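Local coordinates for HTH-type transcriptional repressor PhnF (Mycobacterium smegmatis, PDB 3F8M), which represses transcription of the phnDCE operon, whose products take part in phosphate uptake, when phosphate is available to the cell, at residues A[82-87]-A[235-240]; A[131-136]-A[143-148]; A[176-181]-A[219-224]; A[181-186]-A[207-212]. All blocks are in the same frame, centred on the assembly; numbering follows the deposited sequence. Where two conformers were deposited one is given.

Contact 1 of 4, residues A[82-87]-A[235-240]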
# COMPACT_ATOMS: atom_id res chain seq x y z
N GLN A 82 3.58 7.32 -6.23
CA GLN A 82 3.53 6.44 -7.37
C GLN A 82 2.18 5.74 -7.54
O GLN A 82 1.75 5.01 -6.64
CB GLN A 82 4.63 5.42 -7.18
CG GLN A 82 4.63 4.33 -8.18
CD GLN A 82 6.03 3.87 -8.45
OE1 GLN A 82 6.44 3.82 -9.60
NE2 GLN A 82 6.78 3.54 -7.39
N PRO A 83 1.54 5.93 -8.71
CA PRO A 83 0.30 5.22 -9.03
C PRO A 83 0.57 3.72 -9.05
O PRO A 83 1.64 3.29 -9.51
CB PRO A 83 -0.04 5.72 -10.43
CG PRO A 83 0.77 6.96 -10.63
CD PRO A 83 2.00 6.76 -9.84
N LEU A 84 -0.35 2.92 -8.50
CA LEU A 84 -0.26 1.47 -8.68
C LEU A 84 -0.70 1.17 -10.10
O LEU A 84 -1.67 1.72 -10.61
CB LEU A 84 -1.08 0.70 -7.63
CG LEU A 84 -0.47 0.55 -6.23
CD1 LEU A 84 -1.54 0.06 -5.28
CD2 LEU A 84 0.75 -0.38 -6.21
N GLY A 85 0.06 0.34 -10.79
CA GLY A 85 -0.28 0.00 -12.18
C GLY A 85 0.99 -0.15 -12.98
O GLY A 85 2.02 -0.48 -12.41
N MET A 86 0.91 0.17 -14.27
CA MET A 86 1.96 -0.15 -15.24
C MET A 86 2.81 1.07 -15.66
O MET A 86 3.69 0.96 -16.54
CB MET A 86 1.33 -0.85 -16.45
CG MET A 86 0.82 -2.27 -16.10
SD MET A 86 -0.62 -2.92 -17.04
CE MET A 86 -1.97 -2.03 -16.26
N GLY A 87 2.58 2.21 -15.00
CA GLY A 87 3.34 3.42 -15.26
C GLY A 87 4.74 3.36 -14.68
O GLY A 87 5.14 2.34 -14.12
N PHE A 235 1.99 5.22 -2.24
CA PHE A 235 1.26 4.66 -3.36
C PHE A 235 -0.15 5.20 -3.44
O PHE A 235 -0.78 5.40 -2.42
CB PHE A 235 1.24 3.15 -3.28
CG PHE A 235 2.57 2.53 -3.53
CD1 PHE A 235 3.08 2.47 -4.82
CD2 PHE A 235 3.32 2.06 -2.49
CE1 PHE A 235 4.32 1.93 -5.06
CE2 PHE A 235 4.57 1.53 -2.71
CZ PHE A 235 5.06 1.46 -4.00
N THR A 236 -0.61 5.45 -4.66
CA THR A 236 -1.95 5.93 -4.92
C THR A 236 -2.64 4.96 -5.87
O THR A 236 -2.00 4.35 -6.73
CB THR A 236 -1.99 7.33 -5.57
OG1 THR A 236 -1.56 7.22 -6.93
CG2 THR A 236 -1.09 8.33 -4.82
N ALA A 237 -3.94 4.81 -5.70
CA ALA A 237 -4.68 3.85 -6.49
C ALA A 237 -6.05 4.41 -6.71
O ALA A 237 -6.78 4.74 -5.75
CB ALA A 237 -4.72 2.49 -5.79
N VAL A 238 -6.39 4.59 -7.98
CA VAL A 238 -7.71 5.06 -8.35
C VAL A 238 -8.46 3.88 -8.92
O VAL A 238 -7.95 3.25 -9.86
CB VAL A 238 -7.62 6.20 -9.37
CG1 VAL A 238 -9.00 6.76 -9.68
CG2 VAL A 238 -6.73 7.29 -8.86
N MET A 239 -9.62 3.55 -8.35
CA MET A 239 -10.45 2.43 -8.81
C MET A 239 -11.81 2.93 -9.28
O MET A 239 -12.36 3.86 -8.69
CB MET A 239 -10.65 1.35 -7.73
CG MET A 239 -9.41 0.99 -6.89
SD MET A 239 -8.51 -0.47 -7.42
CE MET A 239 -7.58 0.12 -8.85
N HIS A 240 -12.33 2.31 -10.33
CA HIS A 240 -13.65 2.63 -10.87
C HIS A 240 -14.54 1.41 -10.74
O HIS A 240 -14.05 0.28 -10.86
CB HIS A 240 -13.57 3.05 -12.33
CG HIS A 240 -12.89 4.36 -12.55
ND1 HIS A 240 -13.58 5.54 -12.71
CD2 HIS A 240 -11.58 4.68 -12.61
CE1 HIS A 240 -12.72 6.53 -12.86
NE2 HIS A 240 -11.50 6.04 -12.81
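Q82 lies beside F235 where strands 80-83 and 233-240 run parallel, both side chains on the same face of this small sheet. From CB, which is 4.1 Å from F235 CE1, the glutamine continues with CG anti to the backbone N (chi1 173°), and CG comes to 3.9 Å from F235 CE1. The chain bends at chi2, which places CD; the amide plane lies 6° from that of the ring, with NE2 3.8 Å from F235 CE1; NE2 also makes a weak hydrogen bond to Y228. The backbones are joined by T236 N to Q82 O (3.1 Å) and by L84 N to T236 O (2.8 Å). L84 forks between two residues of the facing strand, CD2 touching F235 CD1 and CD1 resting on A237 CB at 4.0 Å. On the other face, OG1 of T236 lies over CA of P83. Helix 89-94 packs against Q82 and P83, L84 reaches strands 180-188 and 206-214, and strand 233-240 pairs antiparallel with a strand of the second subunit.

Contact 2 of 4, residues A[131-136]-A[143-148]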
# COMPACT_ATOMS: atom_id res chain seq x y z
N LEU A 131 17.36 -9.11 -12.40
CA LEU A 131 17.90 -7.80 -12.41
C LEU A 131 17.61 -7.19 -11.03
O LEU A 131 16.44 -7.16 -10.58
CB LEU A 131 17.19 -6.94 -13.45
CG LEU A 131 17.56 -5.44 -13.43
CD1 LEU A 131 19.09 -5.17 -13.63
CD2 LEU A 131 16.72 -4.69 -14.46
N GLU A 132 18.66 -6.71 -10.37
CA GLU A 132 18.48 -5.98 -9.09
C GLU A 132 19.00 -4.58 -9.25
O GLU A 132 20.09 -4.37 -9.79
CB GLU A 132 19.24 -6.60 -7.96
CG GLU A 132 18.59 -7.74 -7.30
CD GLU A 132 18.88 -7.79 -5.78
OE1 GLU A 132 20.07 -7.72 -5.37
OE2 GLU A 132 17.91 -7.97 -5.03
N ARG A 133 18.19 -3.61 -8.82
CA ARG A 133 18.54 -2.22 -8.97
C ARG A 133 18.04 -1.50 -7.71
O ARG A 133 17.07 -1.93 -7.06
CB ARG A 133 17.82 -1.62 -10.17
CG ARG A 133 18.32 -2.17 -11.53
CD ARG A 133 17.77 -1.43 -12.72
NE ARG A 133 16.33 -1.41 -12.87
CZ ARG A 133 15.73 -0.84 -13.92
NH1 ARG A 133 14.40 -0.82 -14.01
NH2 ARG A 133 16.45 -0.27 -14.87
N VAL A 134 18.72 -0.39 -7.41
CA VAL A 134 18.28 0.57 -6.39
C VAL A 134 17.66 1.79 -7.07
O VAL A 134 18.22 2.32 -8.04
CB VAL A 134 19.48 0.99 -5.49
CG1 VAL A 134 19.08 2.04 -4.45
CG2 VAL A 134 20.11 -0.22 -4.79
N LEU A 135 16.53 2.24 -6.56
CA LEU A 135 15.85 3.43 -7.04
C LEU A 135 16.26 4.59 -6.13
O LEU A 135 16.40 4.40 -4.91
CB LEU A 135 14.34 3.19 -6.93
CG LEU A 135 13.74 2.00 -7.74
CD1 LEU A 135 12.19 1.93 -7.71
CD2 LEU A 135 14.24 1.93 -9.20
N THR A 136 16.42 5.78 -6.71
CA THR A 136 16.94 6.95 -5.97
C THR A 136 16.10 8.16 -6.32
O THR A 136 15.45 8.20 -7.37
CB THR A 136 18.37 7.31 -6.39
OG1 THR A 136 18.38 7.65 -7.80
CG2 THR A 136 19.28 6.13 -6.17
N GLY A 143 14.48 2.60 -2.81
CA GLY A 143 13.96 1.23 -2.83
C GLY A 143 14.85 0.28 -3.60
O GLY A 143 15.73 0.71 -4.32
N LEU A 144 14.63 -1.00 -3.36
CA LEU A 144 15.40 -2.08 -4.01
C LEU A 144 14.39 -2.93 -4.78
O LEU A 144 13.39 -3.45 -4.20
CB LEU A 144 16.13 -2.88 -2.92
CG LEU A 144 16.79 -4.20 -3.39
CD1 LEU A 144 18.05 -3.86 -4.16
CD2 LEU A 144 17.13 -5.14 -2.25
N GLU A 145 14.66 -3.06 -6.07
CA GLU A 145 13.77 -3.71 -7.03
C GLU A 145 14.48 -4.95 -7.55
O GLU A 145 15.58 -4.81 -8.09
CB GLU A 145 13.60 -2.75 -8.20
CG GLU A 145 12.65 -3.21 -9.29
CD GLU A 145 12.75 -2.35 -10.51
OE1 GLU A 145 13.87 -2.32 -11.14
OE2 GLU A 145 11.69 -1.71 -10.82
N THR A 146 13.87 -6.12 -7.37
CA THR A 146 14.48 -7.39 -7.78
C THR A 146 13.51 -8.01 -8.75
O THR A 146 12.39 -8.39 -8.36
CB THR A 146 14.69 -8.27 -6.54
OG1 THR A 146 15.43 -7.52 -5.55
CG2 THR A 146 15.43 -9.61 -6.92
N THR A 147 13.90 -8.08 -10.03
CA THR A 147 12.97 -8.54 -11.05
C THR A 147 13.51 -9.88 -11.54
O THR A 147 14.67 -9.95 -11.90
CB THR A 147 12.89 -7.58 -12.23
OG1 THR A 147 12.43 -6.29 -11.76
CG2 THR A 147 11.88 -8.09 -13.31
N LYS A 148 12.69 -10.92 -11.46
CA LYS A 148 13.06 -12.26 -12.00
C LYS A 148 12.33 -12.43 -13.32
O LYS A 148 11.12 -12.32 -13.37
CB LYS A 148 12.65 -13.36 -11.04
CG LYS A 148 13.54 -13.34 -9.82
CD LYS A 148 13.03 -14.30 -8.78
CE LYS A 148 13.87 -14.10 -7.50
NZ LYS A 148 13.54 -15.18 -6.52
O HOH W 1 14.76 -4.83 -11.21
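R133 and E145 reach each other because their side chains leave a hydrogen-bonded antiparallel pair on the same face and run side by side: CG of E145 is anti to its backbone N (chi1 -177°), while R133 bends at chi3 (-59°), which places NE. The guanidinium and carboxylate planes end 20° apart. E145 is modelled in two conformers; in the one described, a single oxygen, E145 OE1, takes both bonds of the salt bridge, from R133 NE at 3.1 Å, nearly in line with its C-O bond, and from R133 NH1 at 3.3 Å on its syn lone pair. NH2 of the same arginine is bonded to the carbonyl oxygens of H163 and A165, and L131 CD2 lies over one guanidinium face toward its rim. A water lies within hydrogen-bonding distance of E145 OE1 (2.7 Å), L131 O and T147 OG1.

On the opposite face E132 and T146, a non-hydrogen-bonded pair, also lie side by side. T146 OG1 donates to the anti lone pair of E132 OE2 at 2.6 Å, and E132 OE1 makes a salt bridge to R193. Backbone bonds run along the hairpin of strands 127-137 and 140-150, from T147 N to L131 O at 2.8 Å to a weak bond from G143 N to L135 O. Both glutamates are buried yet each has an arginine partner, which would probably favour their ionised forms.

Contact 3 of 4, residues A[176-181]-A[219-224]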
# COMPACT_ATOMS: atom_id res chain seq x y z
N ILE A 176 5.87 -6.89 -26.36
CA ILE A 176 5.22 -7.57 -25.23
C ILE A 176 4.47 -6.51 -24.46
O ILE A 176 5.06 -5.55 -23.95
CB ILE A 176 6.27 -8.29 -24.33
CG1 ILE A 176 7.02 -9.34 -25.15
CG2 ILE A 176 5.62 -8.89 -23.06
CD1 ILE A 176 8.30 -9.89 -24.48
N ALA A 177 3.16 -6.66 -24.38
CA ALA A 177 2.33 -5.61 -23.79
C ALA A 177 1.99 -5.98 -22.35
O ALA A 177 1.71 -7.16 -22.08
CB ALA A 177 1.04 -5.43 -24.57
N PHE A 178 1.99 -4.99 -21.47
CA PHE A 178 1.64 -5.22 -20.06
C PHE A 178 0.15 -5.12 -20.00
O PHE A 178 -0.40 -4.03 -20.10
CB PHE A 178 2.34 -4.20 -19.13
CG PHE A 178 3.81 -4.50 -18.90
CD1 PHE A 178 4.23 -5.18 -17.76
CD2 PHE A 178 4.77 -4.10 -19.83
CE1 PHE A 178 5.59 -5.48 -17.55
CE2 PHE A 178 6.13 -4.37 -19.63
CZ PHE A 178 6.55 -5.07 -18.48
N THR A 179 -0.49 -6.28 -19.87
CA THR A 179 -1.94 -6.41 -20.00
C THR A 179 -2.61 -6.59 -18.63
O THR A 179 -3.64 -5.97 -18.35
CB THR A 179 -2.29 -7.55 -20.99
OG1 THR A 179 -1.56 -7.33 -22.21
CG2 THR A 179 -3.80 -7.62 -21.28
N ARG A 180 -1.99 -7.36 -17.75
CA ARG A 180 -2.52 -7.58 -16.40
C ARG A 180 -1.37 -7.61 -15.38
O ARG A 180 -0.37 -8.31 -15.62
CB ARG A 180 -3.32 -8.89 -16.38
CG ARG A 180 -4.02 -9.25 -15.07
CD ARG A 180 -5.01 -10.38 -15.34
NE ARG A 180 -4.34 -11.61 -15.76
CZ ARG A 180 -3.92 -12.52 -14.90
NH1 ARG A 180 -4.12 -12.30 -13.61
NH2 ARG A 180 -3.34 -13.63 -15.31
N THR A 181 -1.52 -6.85 -14.29
CA THR A 181 -0.65 -6.97 -13.10
C THR A 181 -1.43 -7.46 -11.87
O THR A 181 -2.66 -7.23 -11.77
CB THR A 181 0.07 -5.67 -12.72
OG1 THR A 181 -0.87 -4.60 -12.59
CG2 THR A 181 1.12 -5.31 -13.77
N VAL A 219 0.69 -14.60 -20.77
CA VAL A 219 1.92 -15.30 -20.44
C VAL A 219 2.69 -14.38 -19.49
O VAL A 219 2.75 -13.17 -19.73
CB VAL A 219 2.75 -15.61 -21.68
CG1 VAL A 219 3.98 -16.41 -21.33
CG2 VAL A 219 1.89 -16.37 -22.74
N ALA A 220 3.25 -14.95 -18.41
CA ALA A 220 3.96 -14.15 -17.40
C ALA A 220 5.17 -13.44 -18.02
O ALA A 220 5.92 -14.01 -18.79
CB ALA A 220 4.38 -15.00 -16.22
N ILE A 221 5.32 -12.17 -17.66
CA ILE A 221 6.43 -11.33 -18.14
C ILE A 221 7.58 -11.35 -17.10
O ILE A 221 8.76 -11.40 -17.47
CB ILE A 221 5.89 -9.87 -18.36
CG1 ILE A 221 4.88 -9.83 -19.53
CG2 ILE A 221 7.00 -8.80 -18.57
CD1 ILE A 221 4.08 -8.46 -19.60
N GLU A 222 7.22 -11.27 -15.82
CA GLU A 222 8.17 -11.01 -14.72
C GLU A 222 7.51 -11.36 -13.40
O GLU A 222 6.27 -11.43 -13.30
CB GLU A 222 8.55 -9.51 -14.63
CG GLU A 222 7.29 -8.64 -14.36
CD GLU A 222 7.52 -7.20 -13.99
OE1 GLU A 222 8.69 -6.77 -13.76
OE2 GLU A 222 6.49 -6.51 -13.89
N GLN A 223 8.34 -11.63 -12.41
CA GLN A 223 7.90 -11.54 -11.01
C GLN A 223 8.82 -10.50 -10.41
O GLN A 223 10.06 -10.66 -10.46
CB GLN A 223 8.05 -12.91 -10.31
CG GLN A 223 7.34 -12.94 -8.92
CD GLN A 223 8.07 -12.17 -7.83
OE1 GLN A 223 9.30 -12.24 -7.72
NE2 GLN A 223 7.30 -11.45 -6.98
N ARG A 224 8.25 -9.47 -9.78
CA ARG A 224 9.08 -8.37 -9.30
C ARG A 224 8.77 -8.16 -7.80
O ARG A 224 7.58 -8.05 -7.40
CB ARG A 224 8.78 -7.10 -10.15
CG ARG A 224 9.65 -5.79 -9.80
CD ARG A 224 9.20 -4.58 -10.64
NE ARG A 224 7.94 -4.05 -10.12
CZ ARG A 224 7.24 -3.02 -10.60
NH1 ARG A 224 7.62 -2.35 -11.69
NH2 ARG A 224 6.13 -2.67 -9.99
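I221 packs between I176 and F178, using a different branch for each part of the contact. Its CG1 is anti to the carbonyl carbon and the chain then extends, carrying CD1 over one face of the F178 ring. This is a CH-pi contact: CD1 is 3.9 Å from the ring centroid and 18° off the normal, displaced toward the rim near F178 CD1. The CG2 branch, anti to the backbone N, instead meets the far part of the ring, 3.7 Å from F178 CE1 and 3.8 Å from F178 CZ. I176 slides past I221 in the opposite direction, its CG2 touching I221 CG1 at 3.7 Å, while CD1 of I221 also comes within 3.7 Å of A177 O.

E222 arrives at the ring edge. Its CG sits between the backbone N and the carbonyl carbon (chi1 61°), and beyond it the chain is extended; OE2 lies near the ring plane 3.9 Å from F178 CE1, with the carboxylate and ring planes 76° apart. That oxygen is held by a hydrogen bond from S213. F178 also stacks on Y168, and I171 of helix 167-173 touches I176, F178 and I221.

T179 and R180 both face Y214 of strand 206-214, a classic beta bulge at the start of strand 180-188. The two segments are not paired directly, because strand 206-214 separates strands 180-188 and 220-229 in the antiparallel sheet of the UTRA domain, and the apolar cluster packs helix 167-173 against one end of that sheet.

Contact 4 of 4, residues A[181-186]-A[207-212]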
# COMPACT_ATOMS: atom_id res chain seq x y z
N THR A 181 -1.52 -6.85 -14.29
CA THR A 181 -0.65 -6.97 -13.10
C THR A 181 -1.43 -7.46 -11.87
O THR A 181 -2.66 -7.23 -11.77
CB THR A 181 0.07 -5.67 -12.72
OG1 THR A 181 -0.87 -4.60 -12.59
CG2 THR A 181 1.12 -5.31 -13.77
N VAL A 182 -0.73 -8.16 -10.99
CA VAL A 182 -1.27 -8.66 -9.71
C VAL A 182 -0.25 -8.33 -8.62
O VAL A 182 0.88 -8.89 -8.61
CB VAL A 182 -1.53 -10.20 -9.73
CG1 VAL A 182 -2.17 -10.67 -8.43
CG2 VAL A 182 -2.45 -10.60 -10.89
N ASP A 183 -0.63 -7.39 -7.75
CA ASP A 183 0.25 -6.90 -6.70
C ASP A 183 -0.20 -7.44 -5.34
O ASP A 183 -1.41 -7.61 -5.10
CB ASP A 183 0.19 -5.39 -6.59
CG ASP A 183 1.09 -4.67 -7.58
OD1 ASP A 183 2.24 -5.10 -7.81
OD2 ASP A 183 0.65 -3.60 -8.06
N THR A 184 0.78 -7.69 -4.47
CA THR A 184 0.52 -7.77 -3.04
C THR A 184 1.35 -6.67 -2.39
O THR A 184 2.50 -6.39 -2.79
CB THR A 184 0.87 -9.13 -2.42
OG1 THR A 184 2.27 -9.37 -2.54
CG2 THR A 184 0.09 -10.26 -3.07
N ILE A 185 0.78 -6.03 -1.38
CA ILE A 185 1.48 -4.97 -0.70
C ILE A 185 1.47 -5.34 0.76
O ILE A 185 0.37 -5.59 1.32
CB ILE A 185 0.75 -3.61 -0.84
CG1 ILE A 185 0.64 -3.21 -2.31
CG2 ILE A 185 1.51 -2.60 -0.01
CD1 ILE A 185 -0.39 -2.07 -2.64
N ASP A 186 2.64 -5.35 1.37
CA ASP A 186 2.81 -5.67 2.77
C ASP A 186 3.70 -4.63 3.40
O ASP A 186 4.37 -3.88 2.68
CB ASP A 186 3.46 -7.07 2.93
CG ASP A 186 2.49 -8.20 2.63
OD1 ASP A 186 1.60 -8.42 3.50
OD2 ASP A 186 2.59 -8.85 1.55
N PHE A 207 7.68 -0.67 2.63
CA PHE A 207 6.65 -1.28 1.84
C PHE A 207 7.35 -2.47 1.13
O PHE A 207 8.49 -2.32 0.70
CB PHE A 207 6.22 -0.38 0.72
CG PHE A 207 5.17 0.65 1.08
CD1 PHE A 207 3.84 0.26 1.30
CD2 PHE A 207 5.49 2.00 1.06
CE1 PHE A 207 2.85 1.21 1.57
CE2 PHE A 207 4.50 2.97 1.34
CZ PHE A 207 3.20 2.56 1.59
N LEU A 208 6.64 -3.59 1.02
CA LEU A 208 7.12 -4.77 0.28
C LEU A 208 6.03 -5.14 -0.70
O LEU A 208 4.94 -5.58 -0.31
CB LEU A 208 7.47 -5.92 1.26
CG LEU A 208 7.79 -7.22 0.48
CD1 LEU A 208 9.02 -7.00 -0.36
CD2 LEU A 208 7.91 -8.47 1.37
N LEU A 209 6.27 -4.86 -1.98
CA LEU A 209 5.34 -5.21 -3.03
C LEU A 209 5.85 -6.40 -3.80
O LEU A 209 7.02 -6.47 -4.10
CB LEU A 209 5.18 -4.08 -4.04
CG LEU A 209 4.14 -3.08 -3.54
CD1 LEU A 209 4.81 -2.25 -2.49
CD2 LEU A 209 3.62 -2.25 -4.66
N ASN A 210 4.94 -7.30 -4.12
CA ASN A 210 5.25 -8.43 -5.00
C ASN A 210 4.32 -8.40 -6.16
O ASN A 210 3.10 -8.34 -5.97
CB ASN A 210 5.10 -9.75 -4.22
CG ASN A 210 6.31 -10.04 -3.42
OD1 ASN A 210 7.40 -10.25 -3.99
ND2 ASN A 210 6.19 -9.93 -2.10
N ARG A 211 4.88 -8.41 -7.38
CA ARG A 211 4.08 -8.30 -8.60
C ARG A 211 4.36 -9.44 -9.55
O ARG A 211 5.50 -9.86 -9.68
CB ARG A 211 4.41 -7.01 -9.32
CG ARG A 211 3.97 -7.00 -10.79
CD ARG A 211 4.04 -5.61 -11.38
NE ARG A 211 3.18 -4.65 -10.68
CZ ARG A 211 2.95 -3.42 -11.12
NH1 ARG A 211 3.50 -3.01 -12.26
NH2 ARG A 211 2.15 -2.61 -10.45
N VAL A 212 3.32 -9.93 -10.21
CA VAL A 212 3.49 -10.75 -11.40
C VAL A 212 2.76 -9.97 -12.49
O VAL A 212 1.62 -9.50 -12.28
CB VAL A 212 2.89 -12.17 -11.29
CG1 VAL A 212 3.25 -12.99 -12.52
CG2 VAL A 212 3.39 -12.87 -10.00
O HOH W 2 1.75 -10.70 -6.78
O HOH W 3 3.95 -8.36 -0.77
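The guanidinium of R211 has T181 CG2 over one face, 3.4 Å above the plane and toward the rim, and the carboxylate of D183 at its edge. The grip is side-on: R211 NE bonds D183 OD1 at 3.1 Å and R211 NH2 bonds D183 OD2 at 3.0 Å. Both oxygens are met on their syn sides, though the planes are 30° apart and OD1 is approached well out of the carboxylate plane. A bend at chi3 (-60°) places NE for this contact after an otherwise extended chain. NH2 is shared with the carbonyl oxygen of G85, and NH1 is bonded to Y168, so the head of the arginine is fixed from several directions. The F207 ring is approached obliquely by I185 CG2, which lies 3.9 Å from F207 CD1.

Further along this face I185 and L209 point the same way, I185 CG1 lying 3.7 Å from L209 CG. The opposite face mixes T184, N210 and D186 with V182, L208 and V212, and holds ordered water. One water joins T184 OG1, D186 OD2, L208 O and N210 ND2, accepting from the last at 3.0 Å. A second water donates to both V182 O and N210 O, two acceptors 3.5 Å apart. D186 OD1 is bound by K79 and T234 of the second subunit.

Six backbone bonds, at V182/V212, T184/N210 and D186/L208, make a regular antiparallel ladder. It joins the outermost strand 180-188 to strand 206-214 in the UTRA-domain sheet, which a strand of the second subunit extends beyond 180-188, an arrangement characteristic of a dimer formed through a shared sheet.

Contacts 2, 3 and 4 belong to one six-stranded sheet: 131-136/143-148 and 181-186/207-212 are direct strand pairings, whereas 176-181/219-224 spans an intervening strand and relies on apolar side chains. Within the chain, contact 1 lies in a separate two-stranded parallel pair, whose strand 233-240 continues into a ladder with the second subunit; its loop reaches contact 4 through G85 and R211, and L84 packs on I185, L209 and D183 there. Contact 2 is buried and untouched by the second subunit; contacts 1 and 3 are mainly buried, while contact 4 is partly open, with a hydrated face. Contacts 2 and 4 both place an arginine-carboxylate pair on a face of the sheet, and contacts 1, 3 and 4 border the dimer interface.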